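Glutathione transferase lambda1 (Populus trichocarpa, PDB 4PQH) binds glutathione, adopts the GST fold as a monomer, and probably catalyses glutathione-dependent thiol-transferase reactions or conjugates glutathione to electrophilic compounds in detoxification. Local coordinates at residues 41-44 with 45-49; 118-121 with 122-125; 166-169 with 170-174; 210-213 with 214-217. All coordinates share one frame; numbering follows the deposited sequence. Where two conformers were deposited one is given.

Contact 1 (41-44 with 45-49); sequences RVWI and TRNCK
Trp-43 and Asn-47 sit one turn apart on helix 37-48, the connecting helix of the beta-alpha-beta unit in the thioredoxin-like N-terminal domain, and they illustrate how one water can reconcile two donors. The amide stands almost square to the indole, the planes 86° apart, with Asn-47 ND2 3.5 Å from Trp-43 NE1. Neither nitrogen can accept from the other. The water lies at the ring edge, in its plane, and accepts from Trp-43 NE1 at 2.9 Å and from Asn-47 ND2 at 3.1 Å. The indole takes this side because its CG is anti to the backbone N (chi1 -178°). On the other end of the amide, Asn-47 OD1 receives a weak bond from Arg-46 NH1 (2.9 Å), whose guanidinium is held by Glu-8 and Ile-55 O. Asn-47 ND2 also donates to Ala-213 O. Replacing Asn-47 by an alanine removes the amide, and Ala-213 O would probably lose its donor from this helix, the water keep Trp-43 NE1 alone, and Arg-46 NH1 lose its weak acceptor. One residue on, Cys-48 SG packs against Ile-44 CG2 at 3.7 Å. Farther round, Arg-41 donates from NE to Ala-174 O and from NH1 to Ser-92 OG, beside the bound glutathione, and its carbonyl is gripped twice: Thr-45 OG1 donates to Arg-41 O at 3.0 Å, while Thr-45 N reaches the same oxygen from the opposite face of the carbonyl plane.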
loop_
_atom_site.group_PDB
_atom_site.type_symbol
_atom_site.label_atom_id
_atom_site.label_comp_id
_atom_site.label_asym_id
_atom_site.label_seq_id
_atom_site.Cartn_x
_atom_site.Cartn_y
_atom_site.Cartn_z
ATOM N N ARG A 41 0.330 -1.832 1.001
ATOM C CA ARG A 41 -0.966 -1.162 0.815
ATOM C C ARG A 41 -2.087 -1.933 1.481
ATOM O O ARG A 41 -2.940 -1.360 2.166
ATOM C CB ARG A 41 -1.307 -1.067 -0.671
ATOM C CG ARG A 41 -0.504 -0.052 -1.465
ATOM C CD ARG A 41 -0.945 -0.088 -2.925
ATOM N NE ARG A 41 -0.447 1.044 -3.708
ATOM C CZ ARG A 41 -0.299 1.042 -5.029
ATOM N NH1 ARG A 41 -0.583 -0.045 -5.738
ATOM N NH2 ARG A 41 0.134 2.135 -5.640
ATOM N N VAL A 42 -2.083 -3.240 1.280
ATOM C CA VAL A 42 -3.180 -4.079 1.739
ATOM C C VAL A 42 -3.060 -4.348 3.237
ATOM O O VAL A 42 -4.052 -4.371 3.968
ATOM C CB VAL A 42 -3.238 -5.406 0.935
ATOM C CG1 VAL A 42 -4.541 -6.123 1.211
ATOM C CG2 VAL A 42 -3.130 -5.117 -0.564
ATOM N N TRP A 43 -1.828 -4.520 3.693
ATOM C CA TRP A 43 -1.538 -4.683 5.107
ATOM C C TRP A 43 -1.996 -3.439 5.897
ATOM O O TRP A 43 -2.618 -3.555 6.966
ATOM C CB TRP A 43 -0.041 -4.928 5.259
ATOM C CG TRP A 43 0.468 -5.178 6.639
ATOM C CD1 TRP A 43 -0.250 -5.282 7.798
ATOM C CD2 TRP A 43 1.841 -5.356 6.999
ATOM N NE1 TRP A 43 0.603 -5.519 8.858
ATOM C CE2 TRP A 43 1.890 -5.565 8.389
ATOM C CE3 TRP A 43 3.036 -5.368 6.270
ATOM C CZ2 TRP A 43 3.091 -5.772 9.071
ATOM C CZ3 TRP A 43 4.229 -5.571 6.949
ATOM C CH2 TRP A 43 4.246 -5.772 8.334
ATOM N N ILE A 44 -1.698 -2.249 5.377
ATOM C CA ILE A 44 -2.158 -1.005 6.003
ATOM C C ILE A 44 -3.679 -0.977 6.067
ATOM O O ILE A 44 -4.253 -0.589 7.089
ATOM C CB ILE A 44 -1.667 0.251 5.246
ATOM C CG1 ILE A 44 -0.144 0.363 5.286
ATOM C CG2 ILE A 44 -2.298 1.499 5.867
ATOM C CD1 ILE A 44 0.410 1.241 4.180
ATOM N N THR A 45 -4.343 -1.381 4.993
ATOM C CA THR A 45 -5.808 -1.384 4.963
ATOM C C THR A 45 -6.386 -2.278 6.054
ATOM O O THR A 45 -7.267 -1.868 6.812
ATOM C CB THR A 45 -6.338 -1.776 3.578
ATOM O OG1 THR A 45 -5.827 -0.849 2.613
ATOM C CG2 THR A 45 -7.866 -1.710 3.552
ATOM N N ARG A 46 -5.864 -3.491 6.158
ATOM C CA ARG A 46 -6.199 -4.411 7.235
ATOM C C ARG A 46 -6.071 -3.760 8.606
ATOM O O ARG A 46 -7.010 -3.783 9.404
ATOM C CB ARG A 46 -5.295 -5.645 7.139
ATOM C CG ARG A 46 -5.195 -6.516 8.394
ATOM C CD ARG A 46 -4.023 -7.488 8.208
ATOM N NE ARG A 46 -3.863 -8.513 9.237
ATOM C CZ ARG A 46 -3.001 -8.431 10.252
ATOM N NH1 ARG A 46 -2.257 -7.344 10.413
ATOM N NH2 ARG A 46 -2.894 -9.430 11.116
ATOM N N ASN A 47 -4.927 -3.140 8.874
ATOM C CA ASN A 47 -4.697 -2.560 10.187
ATOM C C ASN A 47 -5.603 -1.376 10.461
ATOM O O ASN A 47 -6.125 -1.237 11.565
ATOM C CB ASN A 47 -3.254 -2.105 10.331
ATOM C CG ASN A 47 -2.273 -3.261 10.409
ATOM O OD1 ASN A 47 -2.641 -4.433 10.290
ATOM N ND2 ASN A 47 -1.010 -2.928 10.615
ATOM N N CYS A 48 -5.787 -0.520 9.460
ATOM C CA CYS A 48 -6.602 0.681 9.642
ATOM C C CYS A 48 -8.051 0.335 9.933
ATOM O O CYS A 48 -8.772 1.116 10.557
ATOM C CB CYS A 48 -6.526 1.574 8.408
ATOM S SG CYS A 48 -4.958 2.417 8.214
ATOM N N LYS A 49 -8.485 -0.840 9.500
ATOM C CA LYS A 49 -9.847 -1.275 9.752
ATOM C C LYS A 49 -9.966 -2.151 10.997
ATOM O O LYS A 49 -11.053 -2.621 11.322
ATOM C CB LYS A 49 -10.410 -1.982 8.516
ATOM C CG LYS A 49 -10.597 -1.048 7.339
ATOM C CD LYS A 49 -11.187 -1.759 6.126
ATOM C CE LYS A 49 -12.685 -1.956 6.286
ATOM N NZ LYS A 49 -13.429 -0.669 6.127
HETATM O O HOH W 1 0.559 -5.342 11.770
#

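Contact 2 (118-121 with 122-125); sequences FAED and LFSY
Phe-118, Ala-119 and Glu-120 each offer a carbonyl to the residue four places on, the alpha-helical pattern that carries helix 113-137 through the all-helical C-terminal half of the GST fold. The shortest of these bonds runs from Phe-123 N to Ala-119 O, 2.8 Å, and is nearly linear at 167°. Leu-122 N is satisfied by Phe-118 O, and Ser-124 N by Glu-120 O. The same Glu-120 O lies 3.0 Å from Ser-124 OG, although the hydroxyl proton has another acceptor within reach. Tyr-125 N is less securely placed: it divides itself between Asp-121 O at 3.1 Å and Leu-122 O, both weak. Leu-122 O has a firmer donor in Tyr-175 OH of helix 170-190, so a backbone oxygen here ties two helices together.

Phe-118 and Leu-122 keep the same four-residue spacing. Leu-122 CG sits over one face of the Phe-118 ring, off-centre over its outer part, and Leu-122 CD1 touches Phe-118 CE2 at 3.6 Å. Phe-118 turns its ring this way with CG anti to the backbone N (chi1 -169°), and it also meets the Phe-158 ring. Glu-120, bent at its second torsion, has both carboxylate oxygens satisfied by hydrogen bonds outside 118-125, its OE1 pair with Lys-97 being long and weak. Three residues along, this carboxylate meets the Phe-123 ring at its edge, Glu-120 OE2 standing 3.8 Å from Phe-123 CD2.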
loop_
_atom_site.group_PDB
_atom_site.type_symbol
_atom_site.label_atom_id
_atom_site.label_comp_id
_atom_site.label_asym_id
_atom_site.label_seq_id
_atom_site.Cartn_x
_atom_site.Cartn_y
_atom_site.Cartn_z
ATOM N N PHE A 118 -12.353 12.284 -7.952
ATOM C CA PHE A 118 -10.981 12.736 -7.788
ATOM C C PHE A 118 -10.109 11.562 -7.373
ATOM O O PHE A 118 -8.969 11.431 -7.834
ATOM C CB PHE A 118 -10.915 13.857 -6.747
ATOM C CG PHE A 118 -9.592 14.565 -6.697
ATOM C CD1 PHE A 118 -9.131 15.275 -7.792
ATOM C CD2 PHE A 118 -8.827 14.543 -5.546
ATOM C CE1 PHE A 118 -7.918 15.932 -7.742
ATOM C CE2 PHE A 118 -7.614 15.194 -5.495
ATOM C CZ PHE A 118 -7.163 15.894 -6.587
ATOM N N ALA A 119 -10.656 10.702 -6.516
ATOM C CA ALA A 119 -9.947 9.509 -6.065
ATOM C C ALA A 119 -9.565 8.635 -7.245
ATOM O O ALA A 119 -8.457 8.106 -7.298
ATOM C CB ALA A 119 -10.792 8.720 -5.068
ATOM N N GLU A 120 -10.478 8.479 -8.193
ATOM C CA GLU A 120 -10.181 7.659 -9.353
ATOM C C GLU A 120 -9.076 8.287 -10.204
ATOM O O GLU A 120 -8.221 7.572 -10.720
ATOM C CB GLU A 120 -11.453 7.365 -10.152
ATOM C CG GLU A 120 -12.472 6.540 -9.363
ATOM C CD GLU A 120 -11.898 5.225 -8.841
ATOM O OE1 GLU A 120 -11.060 4.609 -9.534
ATOM O OE2 GLU A 120 -12.285 4.805 -7.733
ATOM N N ASP A 121 -9.061 9.615 -10.314
ATOM C CA ASP A 121 -7.948 10.307 -10.968
ATOM C C ASP A 121 -6.615 9.978 -10.289
ATOM O O ASP A 121 -5.600 9.751 -10.956
ATOM C CB ASP A 121 -8.158 11.828 -10.965
ATOM C CG ASP A 121 -9.290 12.272 -11.871
ATOM O OD1 ASP A 121 -9.634 11.530 -12.815
ATOM O OD2 ASP A 121 -9.825 13.379 -11.644
ATOM N N LEU A 122 -6.619 9.942 -8.960
ATOM C CA LEU A 122 -5.395 9.700 -8.199
ATOM C C LEU A 122 -4.955 8.241 -8.225
ATOM O O LEU A 122 -3.760 7.951 -8.292
ATOM C CB LEU A 122 -5.562 10.188 -6.761
ATOM C CG LEU A 122 -5.691 11.706 -6.647
ATOM C CD1 LEU A 122 -5.858 12.098 -5.190
ATOM C CD2 LEU A 122 -4.487 12.396 -7.273
ATOM N N PHE A 123 -5.906 7.320 -8.174
ATOM C CA PHE A 123 -5.578 5.909 -8.375
ATOM C C PHE A 123 -4.954 5.684 -9.750
ATOM O O PHE A 123 -3.983 4.938 -9.885
ATOM C CB PHE A 123 -6.817 5.028 -8.230
ATOM C CG PHE A 123 -7.296 4.872 -6.817
ATOM C CD1 PHE A 123 -6.405 4.649 -5.781
ATOM C CD2 PHE A 123 -8.652 4.929 -6.533
ATOM C CE1 PHE A 123 -6.856 4.504 -4.474
ATOM C CE2 PHE A 123 -9.110 4.786 -5.230
ATOM C CZ PHE A 123 -8.208 4.573 -4.201
ATOM N N SER A 124 -5.515 6.339 -10.762
ATOM C CA SER A 124 -5.032 6.201 -12.137
ATOM C C SER A 124 -3.621 6.747 -12.265
ATOM O O SER A 124 -2.853 6.304 -13.113
ATOM C CB SER A 124 -5.953 6.951 -13.096
ATOM O OG SER A 124 -7.194 6.279 -13.257
ATOM N N TYR A 125 -3.286 7.716 -11.424
ATOM C CA TYR A 125 -1.970 8.348 -11.475
ATOM C C TYR A 125 -0.855 7.522 -10.828
ATOM O O TYR A 125 0.329 7.814 -11.028
ATOM C CB TYR A 125 -2.037 9.746 -10.838
ATOM C CG TYR A 125 -0.769 10.550 -10.992
ATOM C CD1 TYR A 125 -0.418 11.104 -12.218
ATOM C CD2 TYR A 125 0.086 10.743 -9.918
ATOM C CE1 TYR A 125 0.744 11.836 -12.362
ATOM C CE2 TYR A 125 1.254 11.474 -10.055
ATOM C CZ TYR A 125 1.576 12.019 -11.281
ATOM O OH TYR A 125 2.740 12.745 -11.427
#

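Contact 3 (166-169 with 170-174); sequences GQFS and LVDIA
Ser-169 and Asp-172 form a capping box with a twist: the serine oxygen takes the amide of Val-171 at 3.0 Å, while Asp-172 N, the partner expected in the textbook box, lies 4.0 Å from Ser-169 OG. This N-capping box starts helix 170-190 and is a recognised motif of the GST C-terminal domain. Its reciprocal arm is regular. Ser-169 N donates to Asp-172 OD2 at 2.8 Å, approaching nearly along the C-O bond of that oxygen. Ser-169 OG faces the helix because it occupies the crowded position between backbone N and carbonyl carbon (chi1 79°). Asp-172 N turns instead to Ser-169 O, which also accepts from Ile-173 N; both bonds are weak.

A water completes the box. It accepts from Ser-169 OG and donates to Gln-167 O and to Asp-172 OD2, the last at 2.6 Å. The carboxylate is thus fastened at both ends, for Asp-172 OD1 accepts from Phe-164 N and Trp-204 NE1. With two donors on each oxygen, this buried group is well compensated and probably stays ionised, its charge lying favourably at the N-terminal end of the helix.

Outside the polar ring is a hydrophobic staple between Phe-168, just before the N-cap, and Ile-173, four residues after the cap. The Phe-168 ring runs almost parallel to the Asp-172 carboxylate, 13° between planes, and crosses the Ile-173 side chain at about a right angle, bringing Phe-168 CZ to 3.6 Å from Ile-173 CG1.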
loop_
_atom_site.group_PDB
_atom_site.type_symbol
_atom_site.label_atom_id
_atom_site.label_comp_id
_atom_site.label_asym_id
_atom_site.label_seq_id
_atom_site.Cartn_x
_atom_site.Cartn_y
_atom_site.Cartn_z
ATOM N N GLY A 166 -9.342 14.987 1.640
ATOM C CA GLY A 166 -9.656 15.698 2.869
ATOM C C GLY A 166 -9.447 14.763 4.046
ATOM O O GLY A 166 -8.374 14.716 4.650
ATOM N N GLN A 167 -10.472 13.992 4.370
ATOM C CA GLN A 167 -10.291 13.001 5.413
ATOM C C GLN A 167 -9.601 11.749 4.858
ATOM O O GLN A 167 -9.600 11.483 3.643
ATOM C CB GLN A 167 -11.611 12.687 6.123
ATOM C CG GLN A 167 -12.138 13.839 7.014
ATOM C CD GLN A 167 -11.248 14.117 8.224
ATOM O OE1 GLN A 167 -11.213 13.338 9.176
ATOM N NE2 GLN A 167 -10.537 15.237 8.195
ATOM N N PHE A 168 -8.960 11.019 5.763
ATOM C CA PHE A 168 -8.162 9.832 5.448
ATOM C C PHE A 168 -8.928 8.804 4.608
ATOM O O PHE A 168 -10.107 8.527 4.858
ATOM C CB PHE A 168 -7.705 9.213 6.770
ATOM C CG PHE A 168 -6.753 8.066 6.624
ATOM C CD1 PHE A 168 -5.431 8.284 6.292
ATOM C CD2 PHE A 168 -7.172 6.771 6.888
ATOM C CE1 PHE A 168 -4.553 7.217 6.160
ATOM C CE2 PHE A 168 -6.286 5.702 6.785
ATOM C CZ PHE A 168 -4.973 5.934 6.425
ATOM N N SER A 169 -8.256 8.230 3.607
ATOM C CA SER A 169 -8.903 7.267 2.720
ATOM C C SER A 169 -7.924 6.289 2.105
ATOM O O SER A 169 -6.708 6.381 2.292
ATOM C CB SER A 169 -9.623 7.993 1.582
ATOM O OG SER A 169 -8.700 8.401 0.569
ATOM N N LEU A 170 -8.478 5.371 1.332
ATOM C CA LEU A 170 -7.690 4.416 0.568
ATOM C C LEU A 170 -6.677 5.077 -0.338
ATOM O O LEU A 170 -5.677 4.450 -0.685
ATOM C CB LEU A 170 -8.599 3.543 -0.287
ATOM C CG LEU A 170 -9.557 2.630 0.468
ATOM C CD1 LEU A 170 -10.471 1.940 -0.519
ATOM C CD2 LEU A 170 -8.797 1.621 1.332
ATOM N N VAL A 171 -6.926 6.314 -0.754
ATOM C CA VAL A 171 -5.974 6.983 -1.640
ATOM C C VAL A 171 -4.654 7.238 -0.913
ATOM O O VAL A 171 -3.568 7.039 -1.469
ATOM C CB VAL A 171 -6.517 8.316 -2.218
ATOM C CG1 VAL A 171 -5.506 8.918 -3.196
ATOM C CG2 VAL A 171 -7.851 8.107 -2.911
ATOM N N ASP A 172 -4.742 7.674 0.338
ATOM C CA ASP A 172 -3.535 7.896 1.127
ATOM C C ASP A 172 -2.794 6.580 1.336
ATOM O O ASP A 172 -1.571 6.508 1.207
ATOM C CB ASP A 172 -3.897 8.541 2.465
ATOM C CG ASP A 172 -4.788 9.727 2.280
ATOM O OD1 ASP A 172 -4.309 10.749 1.753
ATOM O OD2 ASP A 172 -5.987 9.602 2.603
ATOM N N ILE A 173 -3.551 5.536 1.635
ATOM C CA ILE A 173 -2.991 4.205 1.812
ATOM C C ILE A 173 -2.270 3.695 0.544
ATOM O O ILE A 173 -1.203 3.081 0.621
ATOM C CB ILE A 173 -4.083 3.231 2.248
ATOM C CG1 ILE A 173 -4.591 3.637 3.637
ATOM C CG2 ILE A 173 -3.564 1.809 2.264
ATOM C CD1 ILE A 173 -5.809 2.853 4.101
ATOM N N ALA A 174 -2.844 3.971 -0.619
ATOM C CA ALA A 174 -2.243 3.541 -1.876
ATOM C C ALA A 174 -0.857 4.164 -2.071
ATOM O O ALA A 174 0.075 3.504 -2.539
ATOM C CB ALA A 174 -3.153 3.894 -3.031
HETATM O O HOH W 2 -8.011 10.843 1.467
#

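Contact 4 (210-213 with 214-217). Unlike the reference sequence in segment 210-213: Val-211 (reference Ile).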
loop_
_atom_site.group_PDB
_atom_site.type_symbol
_atom_site.label_atom_id
_atom_site.label_comp_id
_atom_site.label_asym_id
_atom_site.label_seq_id
_atom_site.Cartn_x
_atom_site.Cartn_y
_atom_site.Cartn_z
ATOM N N LYS A 210 1.514 9.806 11.918
ATOM C CA LYS A 210 0.797 9.749 13.185
ATOM C C LYS A 210 -0.182 8.584 13.211
ATOM O O LYS A 210 -0.795 8.303 14.240
ATOM C CB LYS A 210 0.029 11.046 13.420
ATOM C CG LYS A 210 0.911 12.244 13.637
ATOM C CD LYS A 210 0.106 13.529 13.647
ATOM C CE LYS A 210 1.028 14.713 13.777
ATOM N NZ LYS A 210 0.267 16.002 13.751
ATOM N N VAL A 211 -0.357 7.932 12.070
ATOM C CA VAL A 211 -1.317 6.843 11.968
ATOM C C VAL A 211 -0.640 5.539 12.364
ATOM O O VAL A 211 0.152 4.976 11.600
ATOM C CB VAL A 211 -1.891 6.724 10.539
ATOM C CG1 VAL A 211 -2.846 5.542 10.439
ATOM C CG2 VAL A 211 -2.581 8.022 10.121
ATOM N N GLU A 212 -0.946 5.067 13.563
ATOM C CA GLU A 212 -0.271 3.911 14.133
ATOM C C GLU A 212 -0.471 2.644 13.296
ATOM O O GLU A 212 0.448 1.827 13.155
ATOM C CB GLU A 212 -0.733 3.699 15.578
ATOM C CG GLU A 212 0.105 2.705 16.349
ATOM C CD GLU A 212 1.583 3.068 16.359
ATOM O OE1 GLU A 212 1.919 4.269 16.246
ATOM O OE2 GLU A 212 2.412 2.145 16.486
ATOM N N ALA A 213 -1.662 2.492 12.725
ATOM C CA ALA A 213 -1.963 1.335 11.886
ATOM C C ALA A 213 -1.021 1.262 10.692
ATOM O O ALA A 213 -0.660 0.168 10.239
ATOM C CB ALA A 213 -3.393 1.384 11.404
ATOM N N TYR A 214 -0.633 2.431 10.181
ATOM C CA TYR A 214 0.326 2.505 9.087
ATOM C C TYR A 214 1.744 2.263 9.598
ATOM O O TYR A 214 2.493 1.473 9.019
ATOM C CB TYR A 214 0.237 3.855 8.373
ATOM C CG TYR A 214 1.505 4.206 7.631
ATOM C CD1 TYR A 214 1.926 3.457 6.535
ATOM C CD2 TYR A 214 2.294 5.273 8.030
ATOM C CE1 TYR A 214 3.088 3.774 5.862
ATOM C CE2 TYR A 214 3.458 5.596 7.358
ATOM C CZ TYR A 214 3.846 4.839 6.280
ATOM O OH TYR A 214 5.014 5.144 5.613
ATOM N N ASN A 215 2.115 2.935 10.683
ATOM C CA ASN A 215 3.445 2.752 11.267
ATOM C C ASN A 215 3.780 1.297 11.563
ATOM O O ASN A 215 4.931 0.867 11.420
ATOM C CB ASN A 215 3.589 3.563 12.552
ATOM C CG ASN A 215 3.525 5.052 12.310
ATOM O OD1 ASN A 215 3.910 5.537 11.243
ATOM N ND2 ASN A 215 3.036 5.791 13.301
ATOM N N GLN A 216 2.772 0.536 11.974
ATOM C CA GLN A 216 2.977 -0.866 12.304
ATOM C C GLN A 216 3.331 -1.727 11.102
ATOM O O GLN A 216 3.832 -2.834 11.269
ATOM C CB GLN A 216 1.749 -1.429 13.009
ATOM C CG GLN A 216 1.620 -0.966 14.440
ATOM C CD GLN A 216 0.209 -1.097 14.938
ATOM O OE1 GLN A 216 -0.674 -1.538 14.205
ATOM N NE2 GLN A 216 -0.021 -0.706 16.187
ATOM N N THR A 217 3.074 -1.232 9.894
ATOM C CA THR A 217 3.414 -2.004 8.695
ATOM C C THR A 217 4.855 -1.752 8.302
ATOM O O THR A 217 5.346 -2.294 7.308
ATOM C CB THR A 217 2.507 -1.696 7.494
ATOM O OG1 THR A 217 2.725 -0.348 7.053
ATOM C CG2 THR A 217 1.058 -1.887 7.865
#
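The Tyr-214 ring turns an edge toward Val-211 O, which lies near the ring plane; the flat groups of Glu-212, Asn-215 and Gln-216 are likewise set at steep angles rather than stacked. The Glu-212 carboxylate is 69° from the Asn-215 amide and 77° from that of Gln-216. A bend at its second torsion (chi2 56°) brings the carboxylate alongside the next turn, by Asn-215 and Gln-216. Asn-215 ND2 points straight at Glu-212 OE1, yet at 3.5 Å the bond is weak, and the amide has a stronger partner in Asn-209 O.

Gln-216 lies across Glu-212, its NE2 3.4 Å from Glu-212 CG and its CG 3.3 Å from Glu-212 O. An alanine in its place would probably uncover this flank of Glu-212, leaving the carboxylate freer to turn.

Val-211, at the N-cap, supplies the first acceptor: Asn-215 N meets Val-211 O at 3.0 Å, and Tyr-214 N adds a weak bond. At the other end Thr-217 donates twice to Tyr-214 O, with OG1 at 2.7 Å in the carbonyl plane. The one-turn helix 212-215 follows helix 199-208 and rests on helix 37-48 of the N-terminal domain through Tyr-214, whose OH reaches Glu-180, and Thr-217. The chemistry implies a turn held chiefly by its backbone and the threonine hydroxyl, with a loosely tethered negative charge at the helix start, where the helix dipole probably favours it.

How the contacts relate
Contact 1 touches contacts 3 and 4, and contact 3 in turn touches contact 2. Arg-41 NE lies 2.8 Å from Ala-174 O of contact 3, joining helix 37-48 to the C-terminal domain. Toward contact 4, Ile-44 CD1 packs on Tyr-214 CD1 at 3.6 Å. Contact 3 passes the packing on, with Val-171 CG2 3.7 Å from Ala-119 CB of contact 2. Contacts 1 and 2 do not touch, their centres being about 19 Å apart, so 170-174 bridges them. The glutathione site belongs to the contact 1 end: the Arg-41 side chain is about 4 Å from the ligand at nearest atoms, against about 11 Å for Phe-123 and 12 Å for Ile-173.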